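Local coordinates for protein guanine nucleotide exchange factor SRM1 (Saccharomyces cerevisiae, PDB 3OF7) that promotes exchange of GDP for GTP on the GTPases GSP1 and GSP2, controls RNA metabolism and transport, and binds chromatin, at residues C33-G37 and T406-G410; G223-W228 and P251-R257; N312-R316 and I327-D331; L352-T356 and V367-T371; T429-N433 and A456-A460. One frame throughout, in Å; residues are numbered along the deposited sequence.

Contact 1. Residues C33-G37 and T406-G410; sequences CWGTG and TYAVG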
# COMPACT_ATOMS: atom_id res chain seq x y z
N CYS A 33 -1.62 -4.19 15.03
CA CYS A 33 -2.51 -4.72 14.00
C CYS A 33 -3.96 -4.60 14.47
O CYS A 33 -4.25 -4.74 15.67
CB CYS A 33 -2.18 -6.19 13.73
SG CYS A 33 -0.50 -6.50 13.13
N TRP A 34 -4.86 -4.35 13.53
CA TRP A 34 -6.29 -4.26 13.85
C TRP A 34 -7.17 -4.42 12.62
O TRP A 34 -6.68 -4.34 11.49
CB TRP A 34 -6.59 -2.95 14.59
CG TRP A 34 -6.46 -1.69 13.76
CD1 TRP A 34 -7.47 -1.02 13.11
CD2 TRP A 34 -5.26 -0.94 13.51
NE1 TRP A 34 -6.97 0.09 12.48
CE2 TRP A 34 -5.62 0.17 12.71
CE3 TRP A 34 -3.91 -1.09 13.89
CZ2 TRP A 34 -4.69 1.12 12.27
CZ3 TRP A 34 -2.99 -0.14 13.46
CH2 TRP A 34 -3.38 0.95 12.65
N GLY A 35 -8.46 -4.65 12.85
CA GLY A 35 -9.45 -4.87 11.79
C GLY A 35 -9.92 -6.32 11.81
O GLY A 35 -10.08 -6.91 12.88
N THR A 36 -10.12 -6.89 10.63
CA THR A 36 -10.64 -8.26 10.51
C THR A 36 -9.57 -9.19 9.94
O THR A 36 -8.91 -8.87 8.95
CB THR A 36 -11.96 -8.29 9.69
OG1 THR A 36 -12.94 -7.52 10.39
CG2 THR A 36 -12.50 -9.72 9.50
N GLY A 37 -9.40 -10.34 10.58
CA GLY A 37 -8.37 -11.30 10.21
C GLY A 37 -8.91 -12.70 10.01
O GLY A 37 -8.31 -13.68 10.45
N THR A 406 -15.55 -3.61 8.85
CA THR A 406 -14.53 -4.59 9.24
C THR A 406 -13.60 -4.07 10.33
O THR A 406 -12.65 -4.76 10.71
CB THR A 406 -13.72 -5.09 8.03
OG1 THR A 406 -13.34 -3.97 7.23
CG2 THR A 406 -14.56 -6.07 7.19
N TYR A 407 -13.89 -2.87 10.83
CA TYR A 407 -13.14 -2.22 11.94
C TYR A 407 -11.69 -1.90 11.57
O TYR A 407 -10.84 -1.72 12.44
CB TYR A 407 -13.19 -3.06 13.23
CG TYR A 407 -14.58 -3.55 13.57
CD1 TYR A 407 -15.52 -2.69 14.16
CD2 TYR A 407 -14.97 -4.86 13.28
CE1 TYR A 407 -16.80 -3.13 14.46
CE2 TYR A 407 -16.26 -5.31 13.58
CZ TYR A 407 -17.17 -4.44 14.17
OH TYR A 407 -18.44 -4.86 14.47
N ALA A 408 -11.42 -1.83 10.27
CA ALA A 408 -10.07 -1.56 9.76
C ALA A 408 -9.62 -0.13 10.10
O ALA A 408 -8.43 0.17 10.05
CB ALA A 408 -10.02 -1.80 8.26
N VAL A 409 -10.58 0.73 10.42
CA VAL A 409 -10.26 2.10 10.83
C VAL A 409 -9.78 2.18 12.29
O VAL A 409 -9.18 3.17 12.69
CB VAL A 409 -11.44 3.09 10.57
CG1 VAL A 409 -11.74 3.19 9.08
CG2 VAL A 409 -12.70 2.69 11.36
N GLY A 410 -10.03 1.11 13.06
CA GLY A 410 -9.57 1.03 14.47
C GLY A 410 -10.18 2.09 15.37
O GLY A 410 -9.51 2.65 16.25

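Contact 2. Residues G223-W228 and P251-R257; sequences GMVFAW and PRPFGLR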
# COMPACT_ATOMS: atom_id res chain seq x y z
N GLY A 223 14.45 5.62 -14.86
CA GLY A 223 13.10 6.15 -14.78
C GLY A 223 12.09 5.41 -15.65
O GLY A 223 11.00 5.91 -15.89
N MET A 224 12.46 4.21 -16.11
CA MET A 224 11.55 3.36 -16.87
C MET A 224 10.64 2.61 -15.89
O MET A 224 11.10 2.14 -14.84
CB MET A 224 12.32 2.38 -17.76
CG MET A 224 11.48 1.60 -18.78
SD MET A 224 10.89 2.56 -20.20
CE MET A 224 12.39 2.62 -21.20
N VAL A 225 9.36 2.50 -16.23
CA VAL A 225 8.39 1.74 -15.43
C VAL A 225 8.07 0.42 -16.10
O VAL A 225 7.88 0.35 -17.32
CB VAL A 225 7.08 2.52 -15.21
CG1 VAL A 225 6.14 1.78 -14.23
CG2 VAL A 225 7.36 3.93 -14.71
N PHE A 226 8.01 -0.64 -15.30
CA PHE A 226 7.67 -1.97 -15.77
C PHE A 226 6.45 -2.45 -15.01
O PHE A 226 6.28 -2.11 -13.84
CB PHE A 226 8.82 -2.94 -15.51
CG PHE A 226 10.10 -2.52 -16.17
CD1 PHE A 226 10.92 -1.57 -15.57
CD2 PHE A 226 10.46 -3.04 -17.41
CE1 PHE A 226 12.10 -1.16 -16.19
CE2 PHE A 226 11.64 -2.64 -18.03
CZ PHE A 226 12.46 -1.70 -17.42
N ALA A 227 5.61 -3.23 -15.68
CA ALA A 227 4.42 -3.78 -15.03
C ALA A 227 4.36 -5.29 -15.24
O ALA A 227 4.86 -5.81 -16.25
CB ALA A 227 3.18 -3.08 -15.55
N TRP A 228 3.77 -5.99 -14.28
CA TRP A 228 3.71 -7.44 -14.27
C TRP A 228 2.44 -7.90 -13.54
O TRP A 228 2.17 -7.45 -12.42
CB TRP A 228 4.96 -7.99 -13.57
CG TRP A 228 5.11 -9.49 -13.43
CD1 TRP A 228 4.62 -10.48 -14.25
CD2 TRP A 228 5.88 -10.17 -12.42
NE1 TRP A 228 5.01 -11.72 -13.79
CE2 TRP A 228 5.78 -11.56 -12.67
CE3 TRP A 228 6.62 -9.73 -11.31
CZ2 TRP A 228 6.41 -12.51 -11.85
CZ3 TRP A 228 7.25 -10.67 -10.51
CH2 TRP A 228 7.13 -12.05 -10.77
N PRO A 251 7.65 -8.92 -16.23
CA PRO A 251 7.70 -7.45 -16.16
C PRO A 251 8.13 -6.83 -17.47
O PRO A 251 9.15 -7.23 -18.03
CB PRO A 251 8.73 -7.18 -15.04
CG PRO A 251 8.72 -8.42 -14.21
CD PRO A 251 8.52 -9.54 -15.21
N ARG A 252 7.36 -5.86 -17.95
CA ARG A 252 7.57 -5.24 -19.26
C ARG A 252 7.28 -3.75 -19.21
O ARG A 252 6.34 -3.33 -18.53
CB ARG A 252 6.66 -5.91 -20.31
CG ARG A 252 7.12 -7.29 -20.73
CD ARG A 252 6.04 -8.02 -21.52
NE ARG A 252 6.41 -9.41 -21.76
CZ ARG A 252 6.57 -9.95 -22.96
NH1 ARG A 252 6.39 -9.23 -24.05
NH2 ARG A 252 6.91 -11.23 -23.06
N PRO A 253 8.08 -2.95 -19.94
CA PRO A 253 7.80 -1.53 -20.04
C PRO A 253 6.61 -1.29 -20.97
O PRO A 253 6.10 -2.22 -21.58
CB PRO A 253 9.10 -0.95 -20.61
CG PRO A 253 9.64 -2.07 -21.46
CD PRO A 253 9.20 -3.35 -20.82
N PHE A 254 6.18 -0.04 -21.06
CA PHE A 254 5.00 0.30 -21.84
C PHE A 254 5.08 1.75 -22.28
O PHE A 254 4.07 2.44 -22.42
CB PHE A 254 3.70 -0.01 -21.06
CG PHE A 254 3.70 0.51 -19.64
CD1 PHE A 254 3.13 1.74 -19.34
CD2 PHE A 254 4.25 -0.24 -18.61
CE1 PHE A 254 3.11 2.23 -18.03
CE2 PHE A 254 4.25 0.24 -17.30
CZ PHE A 254 3.68 1.48 -17.01
N GLY A 255 6.31 2.20 -22.51
CA GLY A 255 6.57 3.53 -23.06
C GLY A 255 6.52 4.67 -22.06
O GLY A 255 6.53 5.84 -22.46
N LEU A 256 6.48 4.35 -20.77
CA LEU A 256 6.46 5.37 -19.73
C LEU A 256 7.87 5.53 -19.17
O LEU A 256 8.44 4.58 -18.60
CB LEU A 256 5.47 5.00 -18.61
CG LEU A 256 5.32 5.95 -17.41
CD1 LEU A 256 4.91 7.35 -17.83
CD2 LEU A 256 4.30 5.38 -16.43
N ARG A 257 8.41 6.73 -19.35
CA ARG A 257 9.81 7.05 -19.08
C ARG A 257 9.94 8.28 -18.19
O ARG A 257 8.95 8.99 -17.94
CB ARG A 257 10.56 7.33 -20.40
CG ARG A 257 10.85 6.10 -21.26
CD ARG A 257 11.20 6.51 -22.69
NE ARG A 257 10.01 6.91 -23.44
CZ ARG A 257 9.34 6.12 -24.28
NH1 ARG A 257 9.75 4.87 -24.51
NH2 ARG A 257 8.27 6.58 -24.90
O HOH W 1 7.27 1.97 -19.42

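Contact 3. Residues N312-R316 and I327-D331; sequences NVVIR and ILSQD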
# COMPACT_ATOMS: atom_id res chain seq x y z
N ASN A 312 1.44 25.13 -6.86
CA ASN A 312 2.07 25.14 -5.54
C ASN A 312 2.58 23.77 -5.06
O ASN A 312 3.61 23.68 -4.39
CB ASN A 312 1.10 25.73 -4.51
CG ASN A 312 1.73 25.89 -3.14
N VAL A 313 1.85 22.70 -5.41
CA VAL A 313 1.99 21.40 -4.72
C VAL A 313 3.08 20.47 -5.26
O VAL A 313 3.06 20.03 -6.42
CB VAL A 313 0.59 20.68 -4.53
CG1 VAL A 313 -0.39 21.05 -5.61
CG2 VAL A 313 0.73 19.16 -4.43
N VAL A 314 4.04 20.18 -4.39
CA VAL A 314 5.09 19.19 -4.65
C VAL A 314 4.64 17.86 -4.02
O VAL A 314 4.31 17.81 -2.84
CB VAL A 314 6.45 19.65 -4.05
CG1 VAL A 314 7.55 18.62 -4.31
CG2 VAL A 314 6.86 21.01 -4.64
N ILE A 315 4.64 16.80 -4.82
CA ILE A 315 4.17 15.48 -4.39
C ILE A 315 5.19 14.78 -3.50
O ILE A 315 6.37 14.66 -3.86
CB ILE A 315 3.84 14.55 -5.60
CG1 ILE A 315 2.92 15.23 -6.63
CG2 ILE A 315 3.30 13.18 -5.13
CD1 ILE A 315 1.60 15.79 -6.09
N ARG A 316 4.74 14.34 -2.33
CA ARG A 316 5.58 13.57 -1.42
C ARG A 316 5.34 12.08 -1.62
O ARG A 316 6.28 11.30 -1.82
CB ARG A 316 5.31 13.99 0.02
CG ARG A 316 6.08 13.24 1.09
CD ARG A 316 5.90 14.02 2.39
NE ARG A 316 6.24 13.29 3.60
CZ ARG A 316 7.47 13.18 4.10
NH1 ARG A 316 8.50 13.71 3.46
NH2 ARG A 316 7.66 12.51 5.24
N ILE A 327 -3.33 11.75 -2.36
CA ILE A 327 -2.10 12.39 -2.81
C ILE A 327 -1.59 13.34 -1.74
O ILE A 327 -2.25 14.32 -1.40
CB ILE A 327 -2.31 13.15 -4.14
CG1 ILE A 327 -2.75 12.16 -5.24
CG2 ILE A 327 -1.02 13.88 -4.56
CD1 ILE A 327 -3.52 12.82 -6.39
N LEU A 328 -0.41 13.04 -1.21
CA LEU A 328 0.15 13.84 -0.13
C LEU A 328 1.24 14.79 -0.63
O LEU A 328 2.19 14.36 -1.28
CB LEU A 328 0.70 12.92 0.97
CG LEU A 328 1.30 13.59 2.21
CD1 LEU A 328 0.24 14.39 2.95
CD2 LEU A 328 1.90 12.51 3.12
N SER A 329 1.10 16.07 -0.30
CA SER A 329 2.10 17.07 -0.69
C SER A 329 3.25 17.10 0.31
O SER A 329 3.10 16.64 1.44
CB SER A 329 1.48 18.46 -0.80
OG SER A 329 1.19 18.98 0.49
N GLN A 330 4.38 17.66 -0.10
CA GLN A 330 5.52 17.89 0.80
C GLN A 330 5.18 18.77 2.01
O GLN A 330 5.76 18.58 3.08
CB GLN A 330 6.72 18.48 0.04
CG GLN A 330 7.53 17.46 -0.76
CD GLN A 330 8.18 16.39 0.10
OE1 GLN A 330 8.18 16.46 1.34
NE2 GLN A 330 8.73 15.38 -0.55
N ASP A 331 4.25 19.70 1.84
CA ASP A 331 3.78 20.57 2.93
C ASP A 331 2.81 19.88 3.89
O ASP A 331 2.46 20.44 4.93
CB ASP A 331 3.09 21.83 2.36
CG ASP A 331 4.06 22.76 1.65
OD1 ASP A 331 5.29 22.56 1.74
OD2 ASP A 331 3.57 23.71 1.00

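Contact 4. Residues L352-T356 and V367-T371; sequences LPEYT and VPLPT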
# COMPACT_ATOMS: atom_id res chain seq x y z
N LEU A 352 -18.64 18.87 0.10
CA LEU A 352 -18.47 18.25 -1.21
C LEU A 352 -18.47 19.32 -2.30
O LEU A 352 -19.35 20.19 -2.34
CB LEU A 352 -19.57 17.21 -1.48
CG LEU A 352 -19.57 15.96 -0.60
CD1 LEU A 352 -20.87 15.19 -0.75
CD2 LEU A 352 -18.37 15.06 -0.91
N PRO A 353 -17.46 19.27 -3.20
CA PRO A 353 -17.33 20.25 -4.27
C PRO A 353 -18.41 20.10 -5.34
O PRO A 353 -19.12 19.09 -5.36
CB PRO A 353 -15.95 19.94 -4.86
CG PRO A 353 -15.70 18.52 -4.51
CD PRO A 353 -16.36 18.30 -3.19
N GLU A 354 -18.55 21.12 -6.20
CA GLU A 354 -19.59 21.14 -7.22
C GLU A 354 -19.38 20.09 -8.32
O GLU A 354 -20.34 19.68 -8.99
CB GLU A 354 -19.72 22.54 -7.84
CG GLU A 354 -20.59 23.51 -7.03
CD GLU A 354 -20.99 24.76 -7.80
OE1 GLU A 354 -20.80 24.80 -9.04
OE2 GLU A 354 -21.51 25.70 -7.17
N TYR A 355 -18.14 19.63 -8.50
CA TYR A 355 -17.84 18.58 -9.48
C TYR A 355 -18.04 17.16 -8.93
O TYR A 355 -17.69 16.18 -9.59
CB TYR A 355 -16.43 18.75 -10.06
CG TYR A 355 -15.34 18.88 -9.02
CD1 TYR A 355 -14.93 20.14 -8.58
CD2 TYR A 355 -14.71 17.75 -8.48
CE1 TYR A 355 -13.93 20.28 -7.61
CE2 TYR A 355 -13.70 17.88 -7.51
CZ TYR A 355 -13.32 19.14 -7.08
OH TYR A 355 -12.34 19.30 -6.13
N THR A 356 -18.59 17.05 -7.72
CA THR A 356 -18.96 15.76 -7.15
C THR A 356 -19.92 15.07 -8.12
O THR A 356 -20.87 15.69 -8.60
CB THR A 356 -19.64 15.92 -5.77
OG1 THR A 356 -18.71 16.48 -4.83
CG2 THR A 356 -20.13 14.58 -5.22
N VAL A 367 -15.91 11.76 -6.13
CA VAL A 367 -15.26 13.07 -6.29
C VAL A 367 -14.09 12.84 -7.24
O VAL A 367 -13.04 12.34 -6.83
CB VAL A 367 -14.78 13.63 -4.92
CG1 VAL A 367 -14.08 14.99 -5.09
CG2 VAL A 367 -15.95 13.77 -3.95
N PRO A 368 -14.27 13.17 -8.53
CA PRO A 368 -13.35 12.68 -9.55
C PRO A 368 -12.10 13.53 -9.81
O PRO A 368 -11.29 13.16 -10.65
CB PRO A 368 -14.21 12.64 -10.80
CG PRO A 368 -15.15 13.78 -10.61
CD PRO A 368 -15.43 13.85 -9.14
N LEU A 369 -11.98 14.67 -9.14
CA LEU A 369 -10.76 15.47 -9.21
C LEU A 369 -10.12 15.52 -7.83
O LEU A 369 -10.84 15.55 -6.84
CB LEU A 369 -11.06 16.91 -9.66
CG LEU A 369 -11.74 17.18 -11.00
CD1 LEU A 369 -11.99 18.69 -11.12
CD2 LEU A 369 -10.93 16.65 -12.18
N PRO A 370 -8.77 15.52 -7.77
CA PRO A 370 -8.08 15.61 -6.48
C PRO A 370 -8.57 16.83 -5.72
O PRO A 370 -8.57 17.94 -6.26
CB PRO A 370 -6.61 15.79 -6.89
CG PRO A 370 -6.51 15.21 -8.22
CD PRO A 370 -7.83 15.43 -8.90
N THR A 371 -9.00 16.62 -4.48
CA THR A 371 -9.64 17.66 -3.68
C THR A 371 -8.96 17.72 -2.32
O THR A 371 -8.86 16.72 -1.62
CB THR A 371 -11.16 17.39 -3.54
OG1 THR A 371 -11.74 17.21 -4.85
CG2 THR A 371 -11.88 18.54 -2.82

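Contact 5. Residues T429-N433 and A456-A460; sequences TQDHN and AEKRA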
# COMPACT_ATOMS: atom_id res chain seq x y z
N THR A 429 -1.61 2.82 21.88
CA THR A 429 -0.87 3.70 20.97
C THR A 429 -0.94 5.19 21.31
O THR A 429 -0.31 5.99 20.62
CB THR A 429 -1.32 3.51 19.49
OG1 THR A 429 -2.70 3.88 19.36
CG2 THR A 429 -1.14 2.07 19.05
N GLN A 430 -1.68 5.57 22.35
CA GLN A 430 -1.90 6.98 22.64
C GLN A 430 -0.62 7.76 22.94
O GLN A 430 -0.57 8.97 22.71
CB GLN A 430 -2.92 7.18 23.77
CG GLN A 430 -2.45 6.68 25.13
CD GLN A 430 -3.54 6.80 26.21
OE1 GLN A 430 -4.56 7.46 26.01
NE2 GLN A 430 -3.32 6.15 27.34
N ASP A 431 0.41 7.08 23.43
CA ASP A 431 1.68 7.73 23.72
C ASP A 431 2.81 7.25 22.79
O ASP A 431 4.00 7.34 23.12
CB ASP A 431 2.04 7.57 25.20
CG ASP A 431 1.02 8.25 26.11
OD1 ASP A 431 0.59 9.37 25.79
OD2 ASP A 431 0.66 7.65 27.14
N HIS A 432 2.41 6.74 21.63
CA HIS A 432 3.38 6.31 20.62
C HIS A 432 3.53 7.34 19.53
O HIS A 432 2.57 8.04 19.18
CB HIS A 432 2.97 4.98 19.99
CG HIS A 432 3.47 3.78 20.72
ND1 HIS A 432 2.96 3.37 21.93
CD2 HIS A 432 4.44 2.88 20.40
CE1 HIS A 432 3.59 2.28 22.33
NE2 HIS A 432 4.48 1.96 21.42
N ASN A 433 4.75 7.41 19.01
CA ASN A 433 5.08 8.14 17.82
C ASN A 433 4.93 7.14 16.67
O ASN A 433 5.77 6.28 16.49
CB ASN A 433 6.53 8.63 17.95
CG ASN A 433 6.92 9.64 16.89
OD1 ASN A 433 8.08 9.68 16.45
ND2 ASN A 433 5.97 10.46 16.49
N ALA A 456 5.42 12.55 25.64
CA ALA A 456 4.04 12.03 25.64
C ALA A 456 3.09 12.99 26.34
O ALA A 456 2.01 13.27 25.85
CB ALA A 456 3.98 10.66 26.28
N GLU A 457 3.52 13.50 27.50
CA GLU A 457 2.72 14.45 28.25
C GLU A 457 2.55 15.77 27.49
O GLU A 457 1.46 16.33 27.44
CB GLU A 457 3.34 14.69 29.63
CG GLU A 457 2.37 15.15 30.68
CD GLU A 457 2.99 15.18 32.08
OE1 GLU A 457 4.23 15.23 32.19
OE2 GLU A 457 2.22 15.15 33.06
N LYS A 458 3.64 16.24 26.88
CA LYS A 458 3.61 17.46 26.08
C LYS A 458 2.62 17.37 24.91
O LYS A 458 1.79 18.28 24.72
CB LYS A 458 5.01 17.79 25.55
CG LYS A 458 5.12 19.18 24.92
CD LYS A 458 6.37 19.28 24.04
N ARG A 459 2.70 16.29 24.13
CA ARG A 459 1.77 16.07 23.01
C ARG A 459 0.33 15.93 23.49
O ARG A 459 -0.57 16.56 22.93
CB ARG A 459 2.19 14.85 22.16
CG ARG A 459 1.39 14.73 20.84
CD ARG A 459 1.79 13.51 20.01
NE ARG A 459 1.34 12.24 20.59
CZ ARG A 459 1.66 11.04 20.11
NH1 ARG A 459 2.44 10.93 19.04
NH2 ARG A 459 1.20 9.95 20.71
N ALA A 460 0.11 15.12 24.52
CA ALA A 460 -1.22 14.98 25.13
C ALA A 460 -1.81 16.33 25.57
O ALA A 460 -2.98 16.61 25.30
CB ALA A 460 -1.17 14.01 26.30
O HOH W 2 1.00 11.52 24.17

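Contact 1. Residues C33-G37 and T406-G410
Thr-406 opens this loop with its carbonyl, which accepts a hydrogen bond from the Thr-36 hydroxyl (OG1 to O of Thr-406, 2.8 Å). The hydroxyl is also 3.5 Å from CB of Thr-406. At Tyr-407 a type I turn begins, closed by Gly-410 N bonding to Tyr-407 O at 3.0 Å. Tyr-407 O also lies 3.5 Å from CA of Gly-35, a CA-H...O contact. Gly-35 lets the two backbones come this close: a CB there would crowd Ala-408 CA, and its backbone angles by themselves call for glycine. Ala-408 turns its methyl away and offers its carbonyl instead. Trp-34 NE1 lies 2.8 Å from Ala-408 O, a weak, bent hydrogen bond. The same carbonyl also accepts from the hydroxyl of Ser-444, on strand 443-450. Val-409 points away as well, and its side chain rests on His-388. Gly-410 ends the turn with its CA 3.2 Å from Trp-34 CD1. A CB on Gly-410 would clash with the indole nitrogen. The contact joins two adjacent blades of the RCC1-type beta-propeller. One is the blade in which N- and C-terminal strands pair to close the ring.

Contact 2. Residues G223-W228 and P251-R257
Val-225 lies at the apolar centre. Its CG1 is 3.7 Å from Phe-254 CZ, and its CG2 is 3.8 Å from Leu-256 CD2. Ala-227 CB meets Phe-254 CE2 at 3.9 Å. On the other face, Phe-226 CD2 touches Pro-253 CD at 3.6 Å. Farther along, CD of Pro-251 sits over the Trp-228 five-membered ring, 3.9 Å from its centroid, in a CH-pi contact. These side chains clothe the last two strands of a four-stranded antiparallel propeller blade, in which the short, weakly bonded 252-253 is one of the two edge strands. Ala-227 and Arg-252 form a hydrogen-bonded pair: Ala-227 N to Arg-252 O is 2.9 Å, Arg-252 N to Ala-227 O 3.0 Å. Beyond Pro-253 the chains part, and water 1 fills the gap. It donates to Val-225 O (2.7 Å) and accepts from Phe-254 N and Leu-256 N (2.8 Å each). Direct pairing resumes with Val-225 N to Leu-256 O at 3.3 Å. At the outer edge, Met-224 SD lies 3.7 Å from Arg-257 CG, while Arg-252 makes a salt bridge with Asp-250.

Contact 3. Residues N312-R316 and I327-D331
Arg-316 and Gln-330 lose the most surface here, about 90 Å² each, and Leu-328 follows with 50 Å². Arg-316 binds first through its backbone: its N donates to Leu-328 O at 2.8 Å. Its extended side chain then runs past Leu-328, with Arg-316 CD 4.3 Å from Leu-328 CD2. The guanidinium NH1 reaches Gln-330 OE1 at 3.5 Å, a weak hydrogen bond. A stronger partner is the carbonyl of Lys-380, on the first strand of the next blade, which accepts from Arg-316 NE. Gln-330 also uses its backbone, with its N 2.7 Å from Val-314 O in a hydrogen bond. Its CG packs 3.7 Å from Val-314 CG1. The two backbone bonds flank Ile-315 and Ser-329, an antiparallel non-hydrogen-bonded pair with CA atoms 4.5 Å apart. Their side chains diverge. Ile-315 CD1 meets Ile-327 CG2 at 3.6 Å, while Ser-329 OG accepts from the backbone N of Asp-333. The touching parts run at 92° to each other, so the chains separate quickly beyond this pairing. This is the open end of the hairpin of strands 315-320 and 324-329, the first two strands of an RCC1 propeller blade.

Contact 4. Residues L352-T356 and V367-T371
Leu-352 makes a light start, with CD2 4.1 Å from Val-367 CG2. Pro-353 points toward the other segment, and its CG lies 3.9 Å from Val-367 CG1 and 4.2 Å from Thr-371 CG2. From Pro-353 the chain makes a type I turn to Thr-356. Tyr-355, near the end of this turn, gives 107 Å² to the contact, the largest share of any residue here. Its ring lies along the corner where strand 364-368 gives way to strand 370-372. Tyr-355 CE2 is 3.8 Å from Val-367 CG1 and 3.5 Å from Leu-369 CB. Leu-369 CD1 sits over the ring face, 3.9 Å from the centroid, in a CH-pi contact. The ring thus follows the bend in the chain. At its tip, Tyr-355 OH and Thr-371 OG1 are hydrogen-bonded at only 2.5 Å, though which acceptor takes the tyrosine proton is not settled. Thr-371 OG1 in turn donates to Leu-369 O at 2.7 Å. The Tyr-355 carbonyl meets CD of Pro-368 at 3.3 Å, where proline has no N-H to give. Thr-356 ends the turn by bonding to Pro-353 O twice, through N at 3.2 Å and OG1 at 2.7 Å. No backbone hydrogen bond crosses between the segments. The loop is therefore held to the corner between strand 364-368 and blade strand 370-372 by apolar contact round one tyrosine, whose hydroxyl ends beside that of Thr-371.

Contact 5. Residues T429-N433 and A456-A460
Residues 429-433 make a type I turn and then enter strand 432-439. The turn is closed by His-432 N bonding to Thr-429 O at 3.0 Å. Opposite it, residues 456-460 are one turn of helix 453-464, with Ala-460 N bonded to Ala-456 O at 3.0 Å. The backbones come closest at Asp-431 and Ala-456, whose CA atoms are 5.3 Å apart. Arg-459 does most of the joining. Its NH2 donates to Gln-430 O and to His-432 O, both at 2.8 Å, and its NH1 donates to His-432 O at 2.9 Å. One guanidinium thus grips two carbonyls of the turn. NH1 also bonds to the carbonyl of Asn-395, in the neighbouring blade. Ala-456 CB packs 3.7 Å from Asp-431 OD1. Beside them, water 2 lies 2.7 Å from Asp-431 OD1 and 2.6 Å from Ala-456 O, so it spans the gap. The CA-to-CB bond of His-432 points away from the helix; its NE2 bonds to Asp-30 and its ring makes a T-shaped stack with Phe-32. The contact docks the C-terminal helix on the rim of the RCC1 propeller, at the blade shared by the two chain ends.

In the fold
The contacts are spread round one seven-bladed propeller. Contact 1 pairs segments 369 residues apart, and contacts 2, 3 and 4 follow in that order within the span it closes. Contact 5 comes after it. Contacts 1 and 5 reach the same sheet, the blade built from both chain ends, with nearest atoms about 6 Å apart. Contacts 3 and 4 share the blade of strands 315-320, 324-329, 334-337 and 370-372. They touch where Ile-327 CD1 meets Pro-370 CG at 4.2 Å. Contact 2 lies across the chain's centre from contact 1, with centres about 34 Å apart. Contacts 2, 3 and 4 thus lie within single blades or their loops. Contact 1 joins the closing blade to its neighbour, and contact 5 sets the C-terminal helix against it.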